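Local coordinates for biotin protein ligase-like protein of unknown function (Silicibacter sp., PDB 3BFM) that is of unknown function but resembles biotin protein ligases, belongs to the biotin/lipoate A/B protein ligase family, and binds calcium in the crystal, at residues F24-Q29 / L39-L44; L49-V54 / E161-H166. All coordinates share one frame; numbering follows the deposited sequence.

Contact 1 (F24-Q29 / L39-L44); sequences FDLACQ and LVVYEL. With CA (calcium ion), chain B.
Leu26 and Ala27 of helix 23-32 meet Val41 of strand 39-44 inside a beta-alpha-beta unit, whose first strand, 13-16, runs parallel beside the third element. The unit illustrates how one branched residue can seat a helix on a sheet. With CG1 of Val41 anti to the backbone N (chi1 -174°), its two methyls are shared out between neighbouring helix residues. Val41 CG1 touches Leu26 CD2 at 3.8 Å, the two side chains crossing at about a right angle, while Val41 CG2 lies 3.9 Å from Ala27 CB and against the same alanine's CA at 4.1 Å. So small a side chain as that of Ala27 is consistent with the close approach of the backbones, 6.2 Å between the CA atoms of Ala27 and Val41. The methyl of Ala27 also reaches Ala52 on strand 48-55.

Two residues along the strand, Glu43 turns to metal chemistry. Its chain is extended beyond CG, and the carboxylate grips a calcium ion with both oxygens, OE1 at 2.5 Å and OE2 at 2.4 Å. Three waters, Gln21 O and Asp22 OD1 complete the site. Because Gln21 and Asp22 immediately precede the helix, all-oxygen coordination ties its entry to the strand. Helix and strand are therefore joined by buried apolar contact without a hydrogen bond across it, and, just ahead of the helix, by oxygen coordination to the calcium.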
loop_
_atom_site.group_PDB
_atom_site.type_symbol
_atom_site.label_atom_id
_atom_site.label_comp_id
_atom_site.label_asym_id
_atom_site.label_seq_id
_atom_site.Cartn_x
_atom_site.Cartn_y
_atom_site.Cartn_z
ATOM N N PHE A 24 -2.251 -4.448 18.930
ATOM C CA PHE A 24 -1.112 -3.530 19.032
ATOM C C PHE A 24 0.136 -4.364 19.350
ATOM O O PHE A 24 1.152 -4.237 18.653
ATOM C CB PHE A 24 -1.383 -2.472 20.092
ATOM C CG PHE A 24 -0.279 -1.436 20.240
ATOM C CD1 PHE A 24 -0.035 -0.537 19.200
ATOM C CD2 PHE A 24 0.492 -1.366 21.378
ATOM C CE1 PHE A 24 0.917 0.444 19.313
ATOM C CE2 PHE A 24 1.493 -0.394 21.486
ATOM C CZ PHE A 24 1.712 0.477 20.455
ATOM N N ASP A 25 0.053 -5.222 20.366
ATOM C CA ASP A 25 1.168 -6.119 20.719
ATOM C C ASP A 25 1.603 -6.990 19.555
ATOM O O ASP A 25 2.808 -7.059 19.237
ATOM C CB ASP A 25 0.791 -7.010 21.891
ATOM C CG ASP A 25 1.949 -7.901 22.346
ATOM O OD1 ASP A 25 2.740 -7.427 23.185
ATOM O OD2 ASP A 25 2.063 -9.061 21.871
ATOM N N LEU A 26 0.631 -7.641 18.907
ATOM C CA LEU A 26 0.921 -8.542 17.794
ATOM C C LEU A 26 1.548 -7.817 16.603
ATOM O O LEU A 26 2.500 -8.303 15.982
ATOM C CB LEU A 26 -0.359 -9.271 17.340
ATOM C CG LEU A 26 -0.135 -10.326 16.232
ATOM C CD1 LEU A 26 0.918 -11.338 16.697
ATOM C CD2 LEU A 26 -1.451 -10.979 15.798
ATOM N N ALA A 27 0.988 -6.668 16.252
ATOM C CA ALA A 27 1.579 -5.893 15.159
ATOM C C ALA A 27 3.039 -5.536 15.447
ATOM O O ALA A 27 3.881 -5.606 14.547
ATOM C CB ALA A 27 0.772 -4.641 14.917
ATOM N N CYS A 28 3.340 -5.132 16.674
ATOM C CA CYS A 28 4.713 -4.835 17.079
ATOM C C CYS A 28 5.603 -6.052 17.031
ATOM O O CYS A 28 6.748 -5.992 16.571
ATOM C CB CYS A 28 4.750 -4.269 18.500
ATOM S SG CYS A 28 4.119 -2.602 18.661
ATOM N N GLN A 29 5.070 -7.184 17.459
ATOM C CA GLN A 29 5.809 -8.449 17.424
ATOM C C GLN A 29 6.117 -8.826 15.986
ATOM O O GLN A 29 7.251 -9.140 15.641
ATOM C CB GLN A 29 5.005 -9.567 18.102
ATOM C CG GLN A 29 5.776 -10.860 18.282
ATOM N N LEU A 39 0.319 -4.170 6.937
ATOM C CA LEU A 39 -0.448 -5.040 7.828
ATOM C C LEU A 39 -1.349 -4.240 8.752
ATOM O O LEU A 39 -0.883 -3.278 9.412
ATOM C CB LEU A 39 0.472 -5.873 8.680
ATOM C CG LEU A 39 -0.152 -6.855 9.668
ATOM C CD1 LEU A 39 -0.879 -7.982 8.925
ATOM C CD2 LEU A 39 0.933 -7.420 10.612
ATOM N N VAL A 40 -2.596 -4.682 8.823
ATOM C CA VAL A 40 -3.606 -4.191 9.739
ATOM C C VAL A 40 -4.069 -5.377 10.570
ATOM O O VAL A 40 -4.787 -6.231 10.100
ATOM C CB VAL A 40 -4.834 -3.544 9.037
ATOM C CG1 VAL A 40 -5.858 -3.046 10.071
ATOM C CG2 VAL A 40 -4.405 -2.442 8.087
ATOM N N VAL A 41 -3.639 -5.419 11.819
ATOM C CA VAL A 41 -4.105 -6.436 12.759
ATOM C C VAL A 41 -5.310 -5.890 13.490
ATOM O O VAL A 41 -5.291 -4.748 13.921
ATOM C CB VAL A 41 -3.025 -6.782 13.793
ATOM C CG1 VAL A 41 -3.503 -7.976 14.678
ATOM C CG2 VAL A 41 -1.704 -7.092 13.102
ATOM N N TYR A 42 -6.369 -6.683 13.615
ATOM C CA TYR A 42 -7.563 -6.204 14.265
ATOM C C TYR A 42 -8.196 -7.266 15.139
ATOM O O TYR A 42 -7.916 -8.474 15.022
ATOM C CB TYR A 42 -8.552 -5.660 13.221
ATOM C CG TYR A 42 -9.084 -6.737 12.284
ATOM C CD1 TYR A 42 -10.206 -7.450 12.612
ATOM C CD2 TYR A 42 -8.460 -6.999 11.073
ATOM C CE1 TYR A 42 -10.699 -8.414 11.789
ATOM C CE2 TYR A 42 -8.961 -7.990 10.207
ATOM C CZ TYR A 42 -10.068 -8.673 10.576
ATOM O OH TYR A 42 -10.563 -9.680 9.751
ATOM N N GLU A 43 -9.043 -6.811 16.050
ATOM C CA GLU A 43 -9.767 -7.701 16.957
ATOM C C GLU A 43 -11.051 -6.979 17.293
ATOM O O GLU A 43 -11.000 -5.884 17.867
ATOM C CB GLU A 43 -8.932 -7.978 18.219
ATOM C CG GLU A 43 -9.529 -9.000 19.116
ATOM C CD GLU A 43 -8.564 -9.601 20.126
ATOM O OE1 GLU A 43 -7.491 -9.019 20.473
ATOM O OE2 GLU A 43 -8.908 -10.662 20.664
ATOM N N LEU A 44 -12.184 -7.560 16.866
ATOM C CA LEU A 44 -13.497 -6.982 17.102
ATOM C C LEU A 44 -14.274 -7.825 18.112
ATOM O O LEU A 44 -14.376 -9.066 17.975
ATOM C CB LEU A 44 -14.315 -6.892 15.799
ATOM C CG LEU A 44 -14.214 -5.638 14.920
ATOM C CD1 LEU A 44 -12.949 -5.680 14.066
ATOM C CD2 LEU A 44 -15.440 -5.508 14.031
HETATM CA CA CA B . -7.013 -10.819 22.097
HETATM O O HOH W 1 -7.294 -13.009 21.254
HETATM O O HOH W 2 -5.954 -12.165 23.855
HETATM O O HOH W 3 -8.577 -10.327 23.815
#

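Contact 2 (L49-V54 / E161-H166); sequences LRAALV and ESWARH
Ala51 and Leu53 of strand 48-55 receive Trp163 of helix 156-175, a helix packed on the large mixed sheet of the biotin/lipoate ligase-like fold. The tight part is wholly apolar. In the Leu53 conformer described here, leucine and tryptophan approach from opposite directions: Leu53 CD2 lies 3.6 Å from Trp163 CZ3, Leu53 CG is 3.7 Å from Trp163 CH2, and the other methyl, CD1, sits over one face of the indole. Ala51 CB meets Trp163 CZ3 obliquely at 3.9 Å. Trp163 CG lies anti to its own backbone N (chi1 -180°), which carries the ring toward the strand, and chi2 of 56° turns the benzene end to it, while Trp163 NE1 donates to Cys71 O of helix 67-82. With an alanine here the indole would be gone, which would probably open a gap against Leu53 and Ala51 and leave Cys71 O without this donor.

Away from the strand the contact gives way to solvent at Arg165, while the partly exposed His166 packs on Asn77 and Ala78 of helix 67-82 and bonds back along its own helix. His166 ND1 donates to Ser162 O at 3.0 Å, with an N-H...O angle of 150°, from the face of the carbonyl opposite the one reached by the helical donor, His166 N.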
loop_
_atom_site.group_PDB
_atom_site.type_symbol
_atom_site.label_atom_id
_atom_site.label_comp_id
_atom_site.label_asym_id
_atom_site.label_seq_id
_atom_site.Cartn_x
_atom_site.Cartn_y
_atom_site.Cartn_z
ATOM N N LEU A 49 -13.405 -2.251 19.891
ATOM C CA LEU A 49 -12.691 -2.393 18.612
ATOM C C LEU A 49 -11.209 -2.129 18.832
ATOM O O LEU A 49 -10.846 -1.106 19.384
ATOM C CB LEU A 49 -13.243 -1.434 17.536
ATOM C CG LEU A 49 -12.494 -1.289 16.189
ATOM C CD1 LEU A 49 -12.483 -2.635 15.433
ATOM C CD2 LEU A 49 -13.107 -0.207 15.305
ATOM N N ARG A 50 -10.348 -3.052 18.407
ATOM C CA ARG A 50 -8.907 -2.794 18.462
ATOM C C ARG A 50 -8.339 -3.038 17.098
ATOM O O ARG A 50 -8.817 -3.933 16.389
ATOM C CB ARG A 50 -8.190 -3.633 19.525
ATOM C CG ARG A 50 -8.598 -3.232 20.939
ATOM C CD ARG A 50 -8.035 -4.207 21.961
ATOM N NE ARG A 50 -8.894 -5.364 22.044
ATOM C CZ ARG A 50 -8.595 -6.488 22.685
ATOM N NH1 ARG A 50 -7.433 -6.645 23.303
ATOM N NH2 ARG A 50 -9.472 -7.474 22.698
ATOM N N ALA A 51 -7.348 -2.230 16.722
ATOM C CA ALA A 51 -6.668 -2.420 15.483
ATOM C C ALA A 51 -5.315 -1.792 15.536
ATOM O O ALA A 51 -5.023 -0.955 16.406
ATOM C CB ALA A 51 -7.524 -1.893 14.306
ATOM N N ALA A 52 -4.432 -2.238 14.667
ATOM C CA ALA A 52 -3.051 -1.684 14.668
ATOM C C ALA A 52 -2.526 -1.780 13.245
ATOM O O ALA A 52 -2.761 -2.768 12.574
ATOM C CB ALA A 52 -2.114 -2.394 15.686
ATOM N N LEU A 53 -1.810 -0.729 12.841
ATOM C CA LEU A 53 -1.179 -0.593 11.514
ATOM C C LEU A 53 0.331 -0.612 11.637
ATOM O O LEU A 53 0.898 0.137 12.468
ATOM C CB LEU A 53 -1.485 0.761 10.898
ATOM C CG LEU A 53 -2.872 1.349 11.021
ATOM C CD1 LEU A 53 -2.826 2.713 10.354
ATOM C CD2 LEU A 53 -3.891 0.430 10.353
ATOM N N VAL A 54 0.978 -1.424 10.789
ATOM C CA VAL A 54 2.447 -1.438 10.671
ATOM C C VAL A 54 2.828 -0.497 9.523
ATOM O O VAL A 54 2.296 -0.619 8.394
ATOM C CB VAL A 54 3.011 -2.846 10.386
ATOM C CG1 VAL A 54 4.526 -2.778 10.096
ATOM C CG2 VAL A 54 2.658 -3.821 11.561
ATOM N N GLU A 161 -12.648 -0.386 8.421
ATOM C CA GLU A 161 -12.326 -0.212 7.021
ATOM C C GLU A 161 -12.086 1.241 6.701
ATOM O O GLU A 161 -11.152 1.588 5.982
ATOM C CB GLU A 161 -13.504 -0.693 6.158
ATOM C CG GLU A 161 -13.673 -2.174 6.165
ATOM C CD GLU A 161 -14.955 -2.639 5.478
ATOM O OE1 GLU A 161 -15.865 -1.803 5.238
ATOM O OE2 GLU A 161 -15.022 -3.845 5.143
ATOM N N SER A 162 -12.947 2.091 7.244
ATOM C CA SER A 162 -12.880 3.521 6.978
ATOM C C SER A 162 -11.639 4.156 7.607
ATOM O O SER A 162 -11.012 5.027 7.014
ATOM C CB SER A 162 -14.144 4.193 7.473
ATOM O OG SER A 162 -14.206 5.499 6.972
ATOM N N TRP A 163 -11.280 3.704 8.805
ATOM C CA TRP A 163 -10.081 4.229 9.464
ATOM C C TRP A 163 -8.875 3.920 8.550
ATOM O O TRP A 163 -8.074 4.797 8.183
ATOM C CB TRP A 163 -9.906 3.641 10.838
ATOM C CG TRP A 163 -8.686 4.156 11.565
ATOM C CD1 TRP A 163 -8.371 5.474 11.826
ATOM C CD2 TRP A 163 -7.656 3.371 12.162
ATOM N NE1 TRP A 163 -7.211 5.538 12.531
ATOM C CE2 TRP A 163 -6.743 4.267 12.755
ATOM C CE3 TRP A 163 -7.409 1.999 12.232
ATOM C CZ2 TRP A 163 -5.579 3.835 13.403
ATOM C CZ3 TRP A 163 -6.247 1.553 12.873
ATOM C CH2 TRP A 163 -5.360 2.467 13.467
ATOM N N ALA A 164 -8.760 2.652 8.171
ATOM C CA ALA A 164 -7.659 2.246 7.294
ATOM C C ALA A 164 -7.568 3.092 6.023
ATOM O O ALA A 164 -6.470 3.572 5.664
ATOM C CB ALA A 164 -7.730 0.757 6.968
ATOM N N ARG A 165 -8.695 3.286 5.351
ATOM C CA ARG A 165 -8.745 4.075 4.134
ATOM C C ARG A 165 -8.369 5.526 4.365
ATOM O O ARG A 165 -7.539 6.092 3.624
ATOM C CB ARG A 165 -10.128 4.055 3.478
ATOM C CG ARG A 165 -10.367 2.944 2.532
ATOM C CD ARG A 165 -11.560 3.226 1.620
ATOM N NE ARG A 165 -12.732 3.729 2.357
ATOM C CZ ARG A 165 -13.598 2.981 3.053
ATOM N NH1 ARG A 165 -13.456 1.658 3.159
ATOM N NH2 ARG A 165 -14.619 3.568 3.668
ATOM N N HIS A 166 -8.941 6.157 5.381
ATOM C CA HIS A 166 -8.567 7.547 5.616
ATOM C C HIS A 166 -7.129 7.741 6.138
ATOM O O HIS A 166 -6.467 8.697 5.765
ATOM C CB HIS A 166 -9.557 8.218 6.573
ATOM C CG HIS A 166 -10.852 8.568 5.944
ATOM N ND1 HIS A 166 -11.942 7.739 5.983
ATOM C CD2 HIS A 166 -11.238 9.675 5.263
ATOM C CE1 HIS A 166 -12.948 8.308 5.332
ATOM N NE2 HIS A 166 -12.544 9.482 4.892
#

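How the contacts relate
Contacts 1 and 2 come in series along the chain and share one sheet, their centres about 10 Å apart. They meet at the antiparallel neighbours 39-44 and 48-55, where Val41 O and Ala52 N, 2.8 Å apart, probably form a hydrogen bond. Helix 23-32 covers one face of this strand pair through Val41 and Ala52, whereas helix 156-175 covers the other through Tyr42, Ala51 and Leu53. One contact is local, between consecutive elements; the other brings back a helix more than a hundred residues later. Together they place this part of the sheet between helices, all within the ligase family region, with the calcium bound by Glu43 near one end of the strand pair.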